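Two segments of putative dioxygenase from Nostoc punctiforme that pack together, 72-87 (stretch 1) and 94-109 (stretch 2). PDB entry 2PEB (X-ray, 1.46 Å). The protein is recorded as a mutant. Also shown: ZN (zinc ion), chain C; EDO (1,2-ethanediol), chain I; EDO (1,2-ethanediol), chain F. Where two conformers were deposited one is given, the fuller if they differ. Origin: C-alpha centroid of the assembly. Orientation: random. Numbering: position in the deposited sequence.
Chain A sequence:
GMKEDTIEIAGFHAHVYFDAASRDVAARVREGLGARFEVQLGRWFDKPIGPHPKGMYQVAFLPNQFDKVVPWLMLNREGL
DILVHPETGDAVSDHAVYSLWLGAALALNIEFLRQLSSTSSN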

ATOM      1  N   TRP A  72      10.597   0.842   2.484  1.00 23.52           N
ATOM      2  CA  TRP A  72      11.398  -0.083   3.253  1.00 24.85           C
ATOM      3  C   TRP A  72      10.646  -1.338   3.626  1.00 24.07           C
ATOM      4  O   TRP A  72      11.173  -2.444   3.466  1.00 24.75           O
ATOM      5  CB  TRP A  72      12.023   0.572   4.472  1.00 25.99           C
ATOM      6  CG  TRP A  72      13.067  -0.246   5.136  1.00 28.08           C
ATOM      7  CD1 TRP A  72      14.406  -0.293   4.841  1.00 25.30           C
ATOM      8  CD2 TRP A  72      12.869  -1.147   6.246  1.00 26.28           C
ATOM      9  NE1 TRP A  72      15.040  -1.168   5.702  1.00 26.59           N
ATOM     10  CE2 TRP A  72      14.119  -1.706   6.572  1.00 22.97           C
ATOM     11  CE3 TRP A  72      11.745  -1.528   7.006  1.00 26.84           C
ATOM     12  CZ2 TRP A  72      14.270  -2.636   7.588  1.00 26.31           C
ATOM     13  CZ3 TRP A  72      11.913  -2.458   8.037  1.00 27.04           C
ATOM     14  CH2 TRP A  72      13.163  -2.988   8.317  1.00 27.79           C
ATOM     15  N   LEU A  73       9.446  -1.213   4.169  1.00 24.57           N
ATOM     16  CA  LEU A  73       8.606  -2.353   4.488  1.00 25.70           C
ATOM     17  C   LEU A  73       8.207  -3.176   3.254  1.00 24.13           C
ATOM     18  O   LEU A  73       8.118  -4.407   3.301  1.00 26.39           O
ATOM     19  CB  LEU A  73       7.371  -1.864   5.252  1.00 26.03           C
ATOM     20  CG  LEU A  73       7.600  -1.343   6.678  1.00 25.23           C
ATOM     21  CD1 LEU A  73       6.298  -0.699   7.213  1.00 28.52           C
ATOM     22  CD2 LEU A  73       8.070  -2.494   7.502  1.00 27.03           C
HETATM   23  N   MSE A  74       8.024  -2.494   2.132  1.00 28.34           N
HETATM   24  CA  MSE A  74       7.768  -3.202   0.882  1.00 27.87           C
HETATM   25  C   MSE A  74       8.785  -4.284   0.609  1.00 24.98           C
HETATM   26  O   MSE A  74       8.468  -5.403   0.190  1.00 26.15           O
HETATM   27  CB  MSE A  74       7.740  -2.237  -0.292  1.00 26.06           C
HETATM   28  CG  MSE A  74       6.358  -1.559  -0.492  1.00 27.34           C
HETATM   29 SE   MSE A  74       6.255   0.049  -1.522  0.75 22.92          SE
HETATM   30  CE  MSE A  74       5.356  -0.699  -2.940  1.00 24.20           C
ATOM     31  N   LEU A  75      10.060  -3.917   0.887  1.00 26.56           N
ATOM     32  CA  LEU A  75      11.166  -4.724   0.568  1.00 26.78           C
ATOM     33  C   LEU A  75      11.540  -5.644   1.727  1.00 25.62           C
ATOM     34  O   LEU A  75      12.112  -6.723   1.507  1.00 25.75           O
ATOM     35  CB  LEU A  75      12.389  -3.881   0.210  1.00 26.35           C
ATOM     36  CG  LEU A  75      12.297  -2.985  -1.017  1.00 32.42           C
ATOM     37  CD1 LEU A  75      13.659  -2.270  -1.276  1.00 24.33           C
ATOM     38  CD2 LEU A  75      11.894  -3.804  -2.201  1.00 35.23           C
ATOM     39  N   ASN A  76      11.211  -5.262   2.964  1.00 25.12           N
ATOM     40  CA  ASN A  76      11.827  -5.899   4.154  1.00 22.64           C
ATOM     41  C   ASN A  76      10.830  -6.486   5.158  1.00 25.07           C
ATOM     42  O   ASN A  76      11.222  -6.961   6.237  1.00 27.21           O
ATOM     43  CB  ASN A  76      12.744  -4.914   4.895  1.00 21.18           C
ATOM     44  CG  ASN A  76      13.950  -4.555   4.112  1.00 29.12           C
ATOM     45  OD1 ASN A  76      14.866  -5.372   3.999  1.00 30.11           O
ATOM     46  ND2 ASN A  76      13.992  -3.345   3.588  1.00 27.46           N
ATOM     47  N   ARG A  77       9.553  -6.514   4.785  1.00 24.77           N
ATOM     48  CA  ARG A  77       8.535  -7.063   5.666  1.00 26.18           C
ATOM     49  C   ARG A  77       8.619  -8.580   5.908  1.00 26.89           C
ATOM     50  O   ARG A  77       7.928  -9.114   6.789  1.00 26.81           O
ATOM     51  CB  ARG A  77       7.152  -6.689   5.196  1.00 28.31           C
ATOM     52  CG  ARG A  77       6.758  -7.295   3.914  1.00 28.01           C
ATOM     53  CD  ARG A  77       5.379  -6.842   3.571  1.00 25.10           C
ATOM     54  NE  ARG A  77       5.032  -7.354   2.255  1.00 25.52           N
ATOM     55  CZ  ARG A  77       4.599  -8.592   2.011  1.00 28.46           C
ATOM     56  NH1 ARG A  77       4.307  -9.452   2.997  1.00 30.96           N
ATOM     57  NH2 ARG A  77       4.375  -8.953   0.749  1.00 30.24           N
ATOM     58  N   GLU A  78       9.446  -9.275   5.142  1.00 26.05           N
ATOM     59  CA  GLU A  78       9.666 -10.681   5.321  1.00 27.74           C
ATOM     60  C   GLU A  78       8.363 -11.450   5.541  1.00 27.22           C
ATOM     61  O   GLU A  78       8.261 -12.289   6.447  1.00 27.63           O
ATOM     62  CB  GLU A  78      10.595 -10.908   6.499  1.00 27.96           C
ATOM     63  CG  GLU A  78      11.991 -10.480   6.257  1.00 35.31           C
ATOM     64  CD  GLU A  78      12.902 -10.998   7.351  1.00 50.50           C
ATOM     65  OE1 GLU A  78      13.147 -12.233   7.383  1.00 54.58           O
ATOM     66  OE2 GLU A  78      13.354 -10.175   8.181  1.00 58.67           O
ATOM     67  N   GLY A  79       7.394 -11.213   4.674  1.00 23.99           N
ATOM     68  CA  GLY A  79       6.206 -12.016   4.627  1.00 24.53           C
ATOM     69  C   GLY A  79       5.137 -11.613   5.608  1.00 24.83           C
ATOM     70  O   GLY A  79       4.074 -12.222   5.610  1.00 27.21           O
ATOM     71  N   LEU A  80       5.404 -10.602   6.430  1.00 25.50           N
ATOM     72  CA  LEU A  80       4.394 -10.113   7.383  1.00 26.96           C
ATOM     73  C   LEU A  80       3.299  -9.317   6.679  1.00 27.72           C
ATOM     74  O   LEU A  80       3.550  -8.644   5.678  1.00 27.46           O
ATOM     75  CB  LEU A  80       5.065  -9.204   8.414  1.00 28.83           C
ATOM     76  CG  LEU A  80       6.073  -9.913   9.307  1.00 31.47           C
ATOM     77  CD1 LEU A  80       6.794  -8.848  10.163  1.00 33.06           C
ATOM     78  CD2 LEU A  80       5.417 -10.999  10.190  1.00 30.03           C
ATOM     79  N   ASP A  81       2.079  -9.410   7.188  1.00 23.68           N
ATOM     80  CA  ASP A  81       1.005  -8.570   6.660  1.00 27.41           C
ATOM     81  C   ASP A  81       1.002  -7.269   7.441  1.00 26.65           C
ATOM     82  O   ASP A  81       1.134  -7.286   8.694  1.00 26.02           O
ATOM     83  CB  ASP A  81      -0.346  -9.266   6.786  1.00 27.91           C
ATOM     84  CG  ASP A  81      -0.355 -10.635   6.114  1.00 29.83           C
ATOM     85  OD1 ASP A  81       0.180 -10.727   4.981  1.00 29.15           O
ATOM     86  OD2 ASP A  81      -0.861 -11.630   6.696  1.00 30.30           O
ATOM     87  N   ILE A  82       0.854  -6.159   6.723  1.00 22.48           N
ATOM     88  CA  ILE A  82       1.002  -4.833   7.275  1.00 23.66           C
ATOM     89  C   ILE A  82      -0.044  -3.911   6.685  1.00 26.11           C
ATOM     90  O   ILE A  82      -0.165  -3.723   5.491  1.00 25.36           O
ATOM     91  CB  ILE A  82       2.427  -4.249   7.029  1.00 23.19           C
ATOM     92  CG1 ILE A  82       3.491  -5.135   7.628  1.00 25.07           C
ATOM     93  CG2 ILE A  82       2.610  -2.901   7.629  1.00 23.96           C
ATOM     94  CD1 ILE A  82       4.866  -4.673   7.291  1.00 27.88           C
ATOM     95  N   LEU A  83      -0.870  -3.396   7.573  1.00 26.69           N
ATOM     96  CA  LEU A  83      -1.747  -2.310   7.291  1.00 25.33           C
ATOM     97  C   LEU A  83      -1.083  -0.958   7.455  1.00 26.38           C
ATOM     98  O   LEU A  83      -0.473  -0.665   8.490  1.00 26.40           O
ATOM     99  CB  LEU A  83      -2.908  -2.374   8.267  1.00 26.08           C
ATOM    100  CG  LEU A  83      -3.906  -1.219   8.209  1.00 25.44           C
ATOM    101  CD1 LEU A  83      -4.717  -1.285   6.907  1.00 26.02           C
ATOM    102  CD2 LEU A  83      -4.884  -1.244   9.408  1.00 27.84           C
ATOM    103  N   VAL A  84      -1.185  -0.109   6.454  1.00 26.09           N
ATOM    104  CA  VAL A  84      -0.808   1.285   6.600  1.00 23.69           C
ATOM    105  C   VAL A  84      -2.027   2.195   6.368  1.00 23.12           C
ATOM    106  O   VAL A  84      -2.702   2.082   5.385  1.00 23.01           O
ATOM    107  CB  VAL A  84       0.347   1.719   5.663  1.00 26.80           C
ATOM    108  CG1 VAL A  84       0.690   3.243   5.880  1.00 24.36           C
ATOM    109  CG2 VAL A  84       1.595   0.796   5.846  1.00 26.58           C
ATOM    110  N   HIS A  85      -2.311   3.072   7.318  1.00 26.87           N
ATOM    111  CA  HIS A  85      -3.456   3.942   7.227  1.00 28.80           C
ATOM    112  C   HIS A  85      -3.040   5.357   7.566  1.00 26.84           C
ATOM    113  O   HIS A  85      -2.114   5.574   8.332  1.00 25.26           O
ATOM    114  CB  HIS A  85      -4.673   3.437   8.046  1.00 27.82           C
ATOM    115  CG  HIS A  85      -4.551   3.598   9.530  1.00 27.53           C
ATOM    116  ND1 HIS A  85      -4.699   4.819  10.145  1.00 26.09           N
ATOM    117  CD2 HIS A  85      -4.336   2.702  10.528  1.00 26.48           C
ATOM    118  CE1 HIS A  85      -4.521   4.679  11.455  1.00 26.81           C
ATOM    119  NE2 HIS A  85      -4.314   3.402  11.717  1.00 29.33           N
ATOM    120  N   PRO A  86      -3.703   6.322   6.943  1.00 22.75           N
ATOM    121  CA  PRO A  86      -3.497   7.715   7.265  1.00 22.65           C
ATOM    122  C   PRO A  86      -4.250   8.080   8.508  1.00 24.06           C
ATOM    123  O   PRO A  86      -5.073   7.291   8.997  1.00 25.73           O
ATOM    124  CB  PRO A  86      -4.071   8.427   6.054  1.00 20.83           C
ATOM    125  CG  PRO A  86      -5.171   7.520   5.623  1.00 24.23           C
ATOM    126  CD  PRO A  86      -4.737   6.174   5.878  1.00 24.99           C
ATOM    127  N   GLU A  87      -3.908   9.258   9.018  1.00 23.90           N
ATOM    128  CA  GLU A  87      -4.609   9.850  10.138  0.50 23.51           C
ATOM    129  C   GLU A  87      -5.138  11.174   9.663  1.00 23.22           C
ATOM    130  O   GLU A  87      -4.374  12.120   9.508  1.00 23.85           O
ATOM    131  CB  GLU A  87      -3.657  10.035  11.315  0.50 24.08           C
ATOM    132  CG  GLU A  87      -3.170   8.733  11.837  0.50 25.34           C
ATOM    133  CD  GLU A  87      -2.088   8.889  12.868  0.50 23.76           C
ATOM    134  OE1 GLU A  87      -1.032   9.493  12.560  0.50 23.65           O
ATOM    135  OE2 GLU A  87      -2.283   8.384  13.989  0.50 40.43           O
ATOM    136  N   ASP A  94     -10.303   6.147   7.666  1.00 22.55           N
ATOM    137  CA  ASP A  94      -8.865   5.940   7.661  1.00 24.06           C
ATOM    138  C   ASP A  94      -8.489   4.446   7.618  1.00 24.19           C
ATOM    139  O   ASP A  94      -7.560   4.072   6.950  1.00 25.20           O
ATOM    140  CB  ASP A  94      -8.181   6.596   8.872  1.00 23.11           C
ATOM    141  CG  ASP A  94      -8.180   8.111   8.784  1.00 24.42           C
ATOM    142  OD1 ASP A  94      -8.262   8.619   7.655  1.00 24.89           O
ATOM    143  OD2 ASP A  94      -8.046   8.799   9.826  1.00 24.88           O
ATOM    144  N   HIS A  95      -9.172   3.625   8.391  1.00 23.13           N
ATOM    145  CA  HIS A  95      -8.881   2.194   8.394  1.00 22.40           C
ATOM    146  C   HIS A  95      -9.546   1.419   7.242  1.00 26.21           C
ATOM    147  O   HIS A  95      -8.958   0.505   6.705  1.00 29.91           O
ATOM    148  CB  HIS A  95      -9.380   1.604   9.688  1.00 23.28           C
ATOM    149  CG  HIS A  95      -8.584   2.011  10.873  1.00 24.60           C
ATOM    150  ND1 HIS A  95      -8.629   3.284  11.407  1.00 25.23           N
ATOM    151  CD2 HIS A  95      -7.729   1.310  11.643  1.00 26.48           C
ATOM    152  CE1 HIS A  95      -7.836   3.342  12.466  1.00 29.47           C
ATOM    153  NE2 HIS A  95      -7.286   2.150  12.630  1.00 29.44           N
ATOM    154  N   ALA A  96     -10.777   1.776   6.885  1.00 24.51           N
ATOM    155  CA  ALA A  96     -11.523   0.975   5.950  1.00 27.28           C
ATOM    156  C   ALA A  96     -11.354   1.344   4.464  1.00 28.40           C
ATOM    157  O   ALA A  96     -11.474   0.471   3.598  1.00 30.14           O
ATOM    158  CB  ALA A  96     -13.003   0.970   6.340  1.00 27.93           C
ATOM    159  N   VAL A  97     -11.162   2.629   4.185  1.00 27.13           N
ATOM    160  CA  VAL A  97     -11.258   3.166   2.840  1.00 24.76           C
ATOM    161  C   VAL A  97      -9.901   3.711   2.381  1.00 24.98           C
ATOM    162  O   VAL A  97      -9.488   3.506   1.226  1.00 24.59           O
ATOM    163  CB  VAL A  97     -12.329   4.286   2.768  1.00 25.74           C
ATOM    164  CG1 VAL A  97     -12.472   4.822   1.383  1.00 24.10           C
ATOM    165  CG2 VAL A  97     -13.711   3.775   3.271  1.00 26.27           C
ATOM    166  N   TYR A  98      -9.196   4.403   3.281  1.00 20.61           N
ATOM    167  CA  TYR A  98      -8.041   5.163   2.893  1.00 21.56           C
ATOM    168  C   TYR A  98      -6.768   4.388   3.111  1.00 22.34           C
ATOM    169  O   TYR A  98      -5.701   4.969   2.958  1.00 25.29           O
ATOM    170  CB  TYR A  98      -7.938   6.514   3.644  1.00 23.85           C
ATOM    171  CG  TYR A  98      -9.106   7.446   3.521  1.00 25.71           C
ATOM    172  CD1 TYR A  98      -9.879   7.502   2.358  1.00 20.28           C
ATOM    173  CD2 TYR A  98      -9.424   8.299   4.558  1.00 23.62           C
ATOM    174  CE1 TYR A  98     -10.910   8.389   2.238  1.00 20.78           C
ATOM    175  CE2 TYR A  98     -10.458   9.186   4.453  1.00 23.00           C
ATOM    176  CZ  TYR A  98     -11.214   9.198   3.302  1.00 24.83           C
ATOM    177  OH  TYR A  98     -12.239  10.060   3.220  1.00 26.08           O
ATOM    178  N   SER A  99      -6.848   3.124   3.489  1.00 26.00           N
ATOM    179  CA  SER A  99      -5.681   2.397   3.903  1.00 26.30           C
ATOM    180  C   SER A  99      -5.084   1.621   2.723  1.00 26.96           C
ATOM    181  O   SER A  99      -5.667   1.607   1.621  1.00 23.95           O
ATOM    182  CB  SER A  99      -6.041   1.434   5.057  1.00 27.65           C
ATOM    183  OG  SER A  99      -7.169   0.666   4.700  1.00 28.45           O
ATOM    184  N   LEU A 100      -3.934   1.023   2.952  1.00 27.84           N
ATOM    185  CA  LEU A 100      -3.327   0.079   2.020  1.00 26.53           C
ATOM    186  C   LEU A 100      -2.777  -1.089   2.800  1.00 27.27           C
ATOM    187  O   LEU A 100      -2.516  -0.960   4.007  1.00 26.77           O
ATOM    188  CB  LEU A 100      -2.203   0.763   1.238  1.00 27.81           C
ATOM    189  CG  LEU A 100      -0.970   1.215   1.975  1.00 28.10           C
ATOM    190  CD1 LEU A 100      -0.036   0.032   2.300  1.00 28.29           C
ATOM    191  CD2 LEU A 100      -0.282   2.350   1.137  1.00 38.31           C
ATOM    192  N   TRP A 101      -2.480  -2.166   2.080  1.00 24.28           N
ATOM    193  CA  TRP A 101      -2.000  -3.399   2.667  1.00 24.49           C
ATOM    194  C   TRP A 101      -0.767  -3.876   1.945  1.00 26.83           C
ATOM    195  O   TRP A 101      -0.729  -3.827   0.705  1.00 26.73           O
ATOM    196  CB  TRP A 101      -3.042  -4.496   2.606  1.00 25.68           C
ATOM    197  CG  TRP A 101      -4.054  -4.402   3.650  1.00 24.94           C
ATOM    198  CD1 TRP A 101      -5.280  -3.846   3.521  1.00 29.52           C
ATOM    199  CD2 TRP A 101      -3.964  -4.906   4.984  1.00 28.34           C
ATOM    200  NE1 TRP A 101      -5.970  -3.959   4.691  1.00 29.14           N
ATOM    201  CE2 TRP A 101      -5.193  -4.629   5.605  1.00 28.54           C
ATOM    202  CE3 TRP A 101      -2.980  -5.604   5.704  1.00 27.91           C
ATOM    203  CZ2 TRP A 101      -5.465  -4.987   6.914  1.00 29.61           C
ATOM    204  CZ3 TRP A 101      -3.263  -5.971   7.007  1.00 25.52           C
ATOM    205  CH2 TRP A 101      -4.492  -5.661   7.597  1.00 24.57           C
ATOM    206  N   LEU A 102       0.203  -4.295   2.746  1.00 24.39           N
ATOM    207  CA  LEU A 102       1.355  -5.053   2.292  0.50 26.09           C
ATOM    208  C   LEU A 102       1.114  -6.493   2.729  1.00 25.75           C
ATOM    209  O   LEU A 102       0.747  -6.732   3.862  1.00 26.85           O
ATOM    210  CB  LEU A 102       2.630  -4.503   2.912  0.50 23.89           C
ATOM    211  CG  LEU A 102       2.788  -2.981   2.969  0.50 25.07           C
ATOM    212  CD1 LEU A 102       4.163  -2.692   3.541  0.50 21.80           C
ATOM    213  CD2 LEU A 102       2.605  -2.331   1.611  0.50 30.92           C
ATOM    214  N   GLY A 103       1.291  -7.441   1.815  1.00 26.05           N
ATOM    215  CA  GLY A 103       1.016  -8.838   2.089  1.00 28.20           C
ATOM    216  C   GLY A 103      -0.447  -9.090   1.836  1.00 29.98           C
ATOM    217  O   GLY A 103      -1.027  -8.571   0.876  1.00 36.67           O
ATOM    218  N   ALA A 104      -1.069  -9.874   2.685  1.00 29.17           N
ATOM    219  CA  ALA A 104      -2.437 -10.273   2.443  1.00 25.08           C
ATOM    220  C   ALA A 104      -3.304  -9.591   3.500  1.00 29.90           C
ATOM    221  O   ALA A 104      -3.008  -9.670   4.696  1.00 31.52           O
ATOM    222  CB  ALA A 104      -2.559 -11.814   2.482  1.00 26.75           C
ATOM    223  N   ALA A 105      -4.346  -8.896   3.060  1.00 30.40           N
ATOM    224  CA  ALA A 105      -5.167  -8.111   3.968  1.00 29.95           C
ATOM    225  C   ALA A 105      -5.858  -8.996   4.979  1.00 28.30           C
ATOM    226  O   ALA A 105      -6.292 -10.133   4.692  1.00 28.13           O
ATOM    227  CB  ALA A 105      -6.196  -7.289   3.218  1.00 31.44           C
ATOM    228  N   LEU A 106      -5.985  -8.443   6.177  1.00 28.07           N
ATOM    229  CA  LEU A 106      -6.813  -9.021   7.206  1.00 28.23           C
ATOM    230  C   LEU A 106      -8.119  -8.269   7.315  1.00 28.96           C
ATOM    231  O   LEU A 106      -8.263  -7.149   6.816  1.00 30.58           O
ATOM    232  CB  LEU A 106      -6.063  -9.002   8.535  1.00 28.67           C
ATOM    233  CG  LEU A 106      -4.669  -9.619   8.504  1.00 30.94           C
ATOM    234  CD1 LEU A 106      -3.948  -9.430   9.855  1.00 31.94           C
ATOM    235  CD2 LEU A 106      -4.704 -11.083   8.133  1.00 30.19           C
ATOM    236  N   ALA A 107      -9.074  -8.905   7.975  1.00 28.10           N
ATOM    237  CA  ALA A 107     -10.401  -8.343   8.136  1.00 28.81           C
ATOM    238  C   ALA A 107     -10.481  -7.596   9.468  1.00 26.40           C
ATOM    239  O   ALA A 107     -10.572  -8.199  10.533  1.00 32.15           O
ATOM    240  CB  ALA A 107     -11.462  -9.430   8.062  1.00 28.53           C
ATOM    241  N   LEU A 108     -10.513  -6.271   9.385  1.00 26.27           N
ATOM    242  CA  LEU A 108     -10.578  -5.403  10.554  0.50 25.51           C
ATOM    243  C   LEU A 108     -12.011  -5.284  11.076  1.00 23.89           C
ATOM    244  O   LEU A 108     -12.965  -5.308  10.286  1.00 25.18           O
ATOM    245  CB  LEU A 108     -10.067  -4.008  10.190  0.50 26.62           C
ATOM    246  CG  LEU A 108      -8.727  -3.937   9.431  0.50 25.49           C
ATOM    247  CD1 LEU A 108      -8.447  -2.511   9.067  0.50 26.51           C
ATOM    248  CD2 LEU A 108      -7.585  -4.509  10.272  0.50 24.54           C
ATOM    249  N   ASN A 109     -12.155  -5.135  12.395  1.00 25.38           N
ATOM    250  CA  ASN A 109     -13.432  -4.818  12.978  1.00 24.49           C
ATOM    251  C   ASN A 109     -13.646  -3.288  12.892  1.00 24.41           C
ATOM    252  O   ASN A 109     -13.239  -2.509  13.757  1.00 24.42           O
ATOM    253  CB  ASN A 109     -13.589  -5.363  14.392  1.00 25.40           C
ATOM    254  CG  ASN A 109     -14.924  -5.021  14.991  1.00 26.45           C
ATOM    255  OD1 ASN A 109     -15.720  -4.298  14.392  1.00 23.93           O
ATOM    256  ND2 ASN A 109     -15.185  -5.529  16.201  1.00 21.34           N
TER
HETATM  257 ZN    ZN C 200      -3.415   2.852  13.636  0.50 14.28          ZN
HETATM  258  C1  EDO I 202       2.309  -7.891  -1.631  1.00 41.30           C
HETATM  259  O1  EDO I 202       1.693  -6.858  -0.847  1.00 31.22           O
HETATM  260  C2  EDO I 202       1.302  -8.384  -2.636  1.00 41.36           C
HETATM  261  O2  EDO I 202       0.060  -8.565  -1.949  1.00 53.70           O
HETATM  262  C1  EDO F 203      -8.326  -1.384   2.555  1.00 38.57           C
HETATM  263  O1  EDO F 203      -8.245  -2.532   1.710  1.00 47.73           O
HETATM  264  C2  EDO F 203      -8.288  -0.193   1.637  1.00 33.91           C
HETATM  265  O2  EDO F 203      -7.175  -0.361   0.736  1.00 26.43           O

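The contact is built on a short antiparallel pairing of strands, with I82 to V84 lying against L100 to L102. Four backbone hydrogen bonds hold it: I82 N to L102 O and V84 N to L100 O, each 2.9 Å, are answered by L102 N to I82 O at 2.8 Å and L100 N to V84 O at 2.9 Å. Because side chains alternate along a strand, I82, V84, L100 and L102 share one face, while L83 and W101 share the other.

On the first face L102 is the chief bump, covered more by the other stretch than any other residue. Its branched end enters a hollow bounded by helix and strand: CD1 lies 3.7 Å from L73 CB, CD2 is 4.4 Å from CG of selenomethionine M74, and CB is 4.1 Å from I82 CB. The aliphatic part of R77 closes this pocket, its CD 3.7 Å from L102 CB, so a long side chain serves as apolar wall and polar tip at once. Farther along, L100 CD1 packs 3.8 Å from V84 CB; a compact branched valine suits a leucine whose end bends back toward it.

On the other face L83 fills the space over W101. Its CB sits 3.8 Å from the centroid of the W101 six-membered ring, nearly on the ring normal, and the flat indole offers a broad surface for this CH-pi contact. The leucine also reaches S99, with CD1 3.5 Å from S99 CB, and L108, with CD2 3.8 Å from L108 CD1.

At one end the chain passes close beneath R77 and D81, and G103 fits because it has no side chain. An ideal CB there would lie 2.4 Å from D81 OD1 and 3.0 Å from R77 NH1, both clashes, and the backbone angles themselves call for glycine. The guanidinium places a face over G103 CA, while R77 NH1 donates to L80 O at 2.9 Å. D81 OD1 accepts from A104 N at 2.7 Å in an almost straight hydrogen bond, past the strand.

At the other end P86 presents a rigid ring to Y98, P86 CG lying 3.5 Å from Y98 CB. H85 binds zinc through NE2 at 2.2 Å, and its ND1 donates to P86 O at 2.8 Å, so both ring nitrogens are engaged. The H95 ring lies obliquely against it, with centroids 4.0 Å apart and planes at 32°, without a hydrogen bond between them.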